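PDB 3AJC: flagellar motor switch protein FliG from Thermotoga maritima, which probably forms part of the switch complex at the base of the flagellar basal body, which contacts chemotaxis proteins and motor components that set the direction of flagellar rotation. Local coordinates for residues A[14-19]-A[41-46]. Numbering follows the deposited sequence.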
ATOM      1  N   VAL A  14       7.077  23.924   6.843  1.00 82.31           N
ATOM      2  CA  VAL A  14       6.329  24.063   8.094  1.00 81.33           C
ATOM      3  C   VAL A  14       5.055  24.887   7.917  1.00 80.53           C
ATOM      4  O   VAL A  14       4.019  24.541   8.500  1.00 81.04           O
ATOM      5  CB  VAL A  14       7.126  24.801   9.146  1.00 81.71           C
ATOM      6  CG1 VAL A  14       8.413  24.030   9.446  1.00 80.84           C
ATOM      7  CG2 VAL A  14       7.427  26.176   8.673  1.00 81.31           C
ATOM      8  N   GLN A  15       5.147  25.994   7.171  1.00 78.93           N
ATOM      9  CA  GLN A  15       3.990  26.847   6.911  1.00 76.86           C
ATOM     10  C   GLN A  15       2.923  25.879   6.390  1.00 74.22           C
ATOM     11  O   GLN A  15       1.731  26.064   6.638  1.00 74.15           O
ATOM     12  CB  GLN A  15       4.339  27.955   5.891  1.00 78.28           C
ATOM     13  CG  GLN A  15       5.754  27.943   5.285  1.00 79.84           C
ATOM     14  CD  GLN A  15       6.906  28.258   6.263  1.00 80.51           C
ATOM     15  OE1 GLN A  15       6.729  28.962   7.259  1.00 80.63           O
ATOM     16  NE2 GLN A  15       8.101  27.749   5.952  1.00 80.67           N
ATOM     17  N   LEU A  16       3.353  24.803   5.733  1.00 71.58           N
ATOM     18  CA  LEU A  16       2.390  23.816   5.249  1.00 69.53           C
ATOM     19  C   LEU A  16       1.594  23.190   6.410  1.00 68.59           C
ATOM     20  O   LEU A  16       0.361  23.197   6.403  1.00 66.96           O
ATOM     21  CB  LEU A  16       3.084  22.713   4.430  1.00 68.82           C
ATOM     22  CG  LEU A  16       2.153  21.697   3.735  1.00 68.60           C
ATOM     23  CD1 LEU A  16       0.925  22.403   3.165  1.00 68.59           C
ATOM     24  CD2 LEU A  16       2.903  20.969   2.625  1.00 68.40           C
ATOM     25  N   VAL A  17       2.298  22.641   7.396  1.00 67.51           N
ATOM     26  CA  VAL A  17       1.646  22.036   8.555  1.00 66.00           C
ATOM     27  C   VAL A  17       0.910  23.117   9.340  1.00 66.46           C
ATOM     28  O   VAL A  17      -0.124  22.861   9.953  1.00 67.61           O
ATOM     29  CB  VAL A  17       2.681  21.364   9.481  1.00 64.01           C
ATOM     30  CG1 VAL A  17       2.034  20.956  10.788  1.00 62.76           C
ATOM     31  CG2 VAL A  17       3.276  20.153   8.791  1.00 63.37           C
ATOM     32  N   ASN A  18       1.448  24.332   9.300  1.00 66.36           N
ATOM     33  CA  ASN A  18       0.861  25.467  10.005  1.00 66.79           C
ATOM     34  C   ASN A  18      -0.600  25.713   9.621  1.00 65.07           C
ATOM     35  O   ASN A  18      -1.457  25.896  10.486  1.00 64.69           O
ATOM     36  CB  ASN A  18       1.681  26.731   9.723  1.00 69.13           C
ATOM     37  CG  ASN A  18       1.142  27.954  10.448  1.00 72.01           C
ATOM     38  OD1 ASN A  18       1.486  29.092  10.113  1.00 74.09           O
ATOM     39  ND2 ASN A  18       0.302  27.726  11.454  1.00 72.95           N
ATOM     40  N   PHE A  19      -0.878  25.722   8.324  1.00 63.50           N
ATOM     41  CA  PHE A  19      -2.231  25.965   7.841  1.00 62.86           C
ATOM     42  C   PHE A  19      -3.167  24.777   8.030  1.00 61.65           C
ATOM     43  O   PHE A  19      -4.309  24.949   8.452  1.00 60.27           O
ATOM     44  CB  PHE A  19      -2.203  26.346   6.360  1.00 64.73           C
ATOM     45  CG  PHE A  19      -1.307  27.513   6.049  1.00 66.39           C
ATOM     46  CD1 PHE A  19      -0.104  27.323   5.377  1.00 66.65           C
ATOM     47  CD2 PHE A  19      -1.659  28.800   6.437  1.00 67.31           C
ATOM     48  CE1 PHE A  19       0.738  28.397   5.092  1.00 67.16           C
ATOM     49  CE2 PHE A  19      -0.824  29.883   6.156  1.00 67.90           C
ATOM     50  CZ  PHE A  19       0.378  29.677   5.483  1.00 67.47           C
ATOM     51  N   ALA A  41       2.652  11.265   4.345  1.00 24.90           N
ATOM     52  CA  ALA A  41       3.079  10.674   5.609  1.00 27.16           C
ATOM     53  C   ALA A  41       3.904  11.695   6.392  1.00 26.90           C
ATOM     54  O   ALA A  41       3.747  11.828   7.601  1.00 28.49           O
ATOM     55  CB  ALA A  41       3.889   9.383   5.361  1.00 24.15           C
ATOM     56  N   GLN A  42       4.762  12.431   5.688  1.00 28.64           N
ATOM     57  CA  GLN A  42       5.606  13.447   6.313  1.00 31.36           C
ATOM     58  C   GLN A  42       4.749  14.528   6.989  1.00 32.53           C
ATOM     59  O   GLN A  42       5.021  14.932   8.126  1.00 33.00           O
ATOM     60  CB  GLN A  42       6.539  14.062   5.257  1.00 31.37           C
ATOM     61  CG  GLN A  42       7.478  15.151   5.759  1.00 35.53           C
ATOM     62  CD  GLN A  42       8.400  15.678   4.663  1.00 36.96           C
ATOM     63  OE1 GLN A  42       7.961  16.009   3.565  1.00 40.37           O
ATOM     64  NE2 GLN A  42       9.682  15.768   4.968  1.00 38.49           N
ATOM     65  N   ILE A  43       3.712  14.994   6.293  1.00 31.26           N
ATOM     66  CA  ILE A  43       2.818  16.008   6.852  1.00 30.95           C
ATOM     67  C   ILE A  43       2.011  15.437   8.015  1.00 32.14           C
ATOM     68  O   ILE A  43       1.904  16.054   9.074  1.00 34.89           O
ATOM     69  CB  ILE A  43       1.819  16.523   5.802  1.00 31.92           C
ATOM     70  CG1 ILE A  43       2.559  17.261   4.685  1.00 33.75           C
ATOM     71  CG2 ILE A  43       0.791  17.412   6.462  1.00 31.29           C
ATOM     72  CD1 ILE A  43       1.669  17.640   3.519  1.00 36.89           C
ATOM     73  N   LEU A  44       1.434  14.257   7.805  1.00 30.73           N
ATOM     74  CA  LEU A  44       0.632  13.603   8.821  1.00 28.82           C
ATOM     75  C   LEU A  44       1.393  13.446  10.123  1.00 30.85           C
ATOM     76  O   LEU A  44       0.884  13.767  11.200  1.00 31.37           O
ATOM     77  CB  LEU A  44       0.181  12.227   8.330  1.00 28.01           C
ATOM     78  CG  LEU A  44      -0.709  11.429   9.288  1.00 28.50           C
ATOM     79  CD1 LEU A  44      -1.890  12.292   9.691  1.00 28.36           C
ATOM     80  CD2 LEU A  44      -1.195  10.129   8.620  1.00 27.94           C
ATOM     81  N   GLY A  45       2.620  12.951  10.030  1.00 31.37           N
ATOM     82  CA  GLY A  45       3.407  12.751  11.233  1.00 32.19           C
ATOM     83  C   GLY A  45       3.792  14.042  11.926  1.00 34.75           C
ATOM     84  O   GLY A  45       4.167  14.022  13.096  1.00 35.35           O
ATOM     85  N   ALA A  46       3.705  15.162  11.213  1.00 34.86           N
ATOM     86  CA  ALA A  46       4.060  16.449  11.788  1.00 36.60           C
ATOM     87  C   ALA A  46       2.836  17.177  12.316  1.00 39.21           C
ATOM     88  O   ALA A  46       2.956  18.261  12.889  1.00 41.33           O
ATOM     89  CB  ALA A  46       4.773  17.310  10.758  1.00 36.82           C
TER
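Val17 turns both of its methyl groups toward Ala46, while Leu16, one residue earlier, reaches Ile43, three residues before Ala46. The two branches of Val17 have different partners. CG2, which lies beside the backbone N and anti to the carbonyl carbon, rests against the methyl of Ala46, with Val17 CG2 and Ala46 CB 3.8 Å apart. CG1, anti to the backbone N (chi1 170°), touches the carbonyl oxygen of Ala46 instead, with Val17 CG1 and Ala46 O 3.5 Å apart. A looser apolar approach joins Val17 CG2 to Ile43 CG2 at 4.4 Å.

The second point of contact is between methyl ends: Leu16 CD2 meets Ile43 CD1 at 3.7 Å, and the two side chains cross at about a right angle. Ile43 gets there by extension, since CG1 is anti to the carbonyl carbon and CD1 continues outward in a stretched chain (chi2 172°), carrying the terminal methyl toward Leu16. All of these cross-helix contacts are van der Waals, and together they bury a modest 184 Å². The short helical segments are 10.0 Å apart at closest approach and inclined at 59°, with Val17 and Ile43 the nearest pair of residues along their backbones.

Further out, Ile43 also touches Leu32 of helix 25-33 and Leu35, while Val17 also touches Leu47, the residue that follows Ala46. On another side of helix 37-46, Leu44 packs against Val55 and Leu56 of helix 49-60. The contact thus lays helix 14-21 obliquely across the C-terminal part of helix 37-46 through aliphatic side chains, a helix-helix packing within the all-helical middle domain of FliG, away from the EHPQR motif.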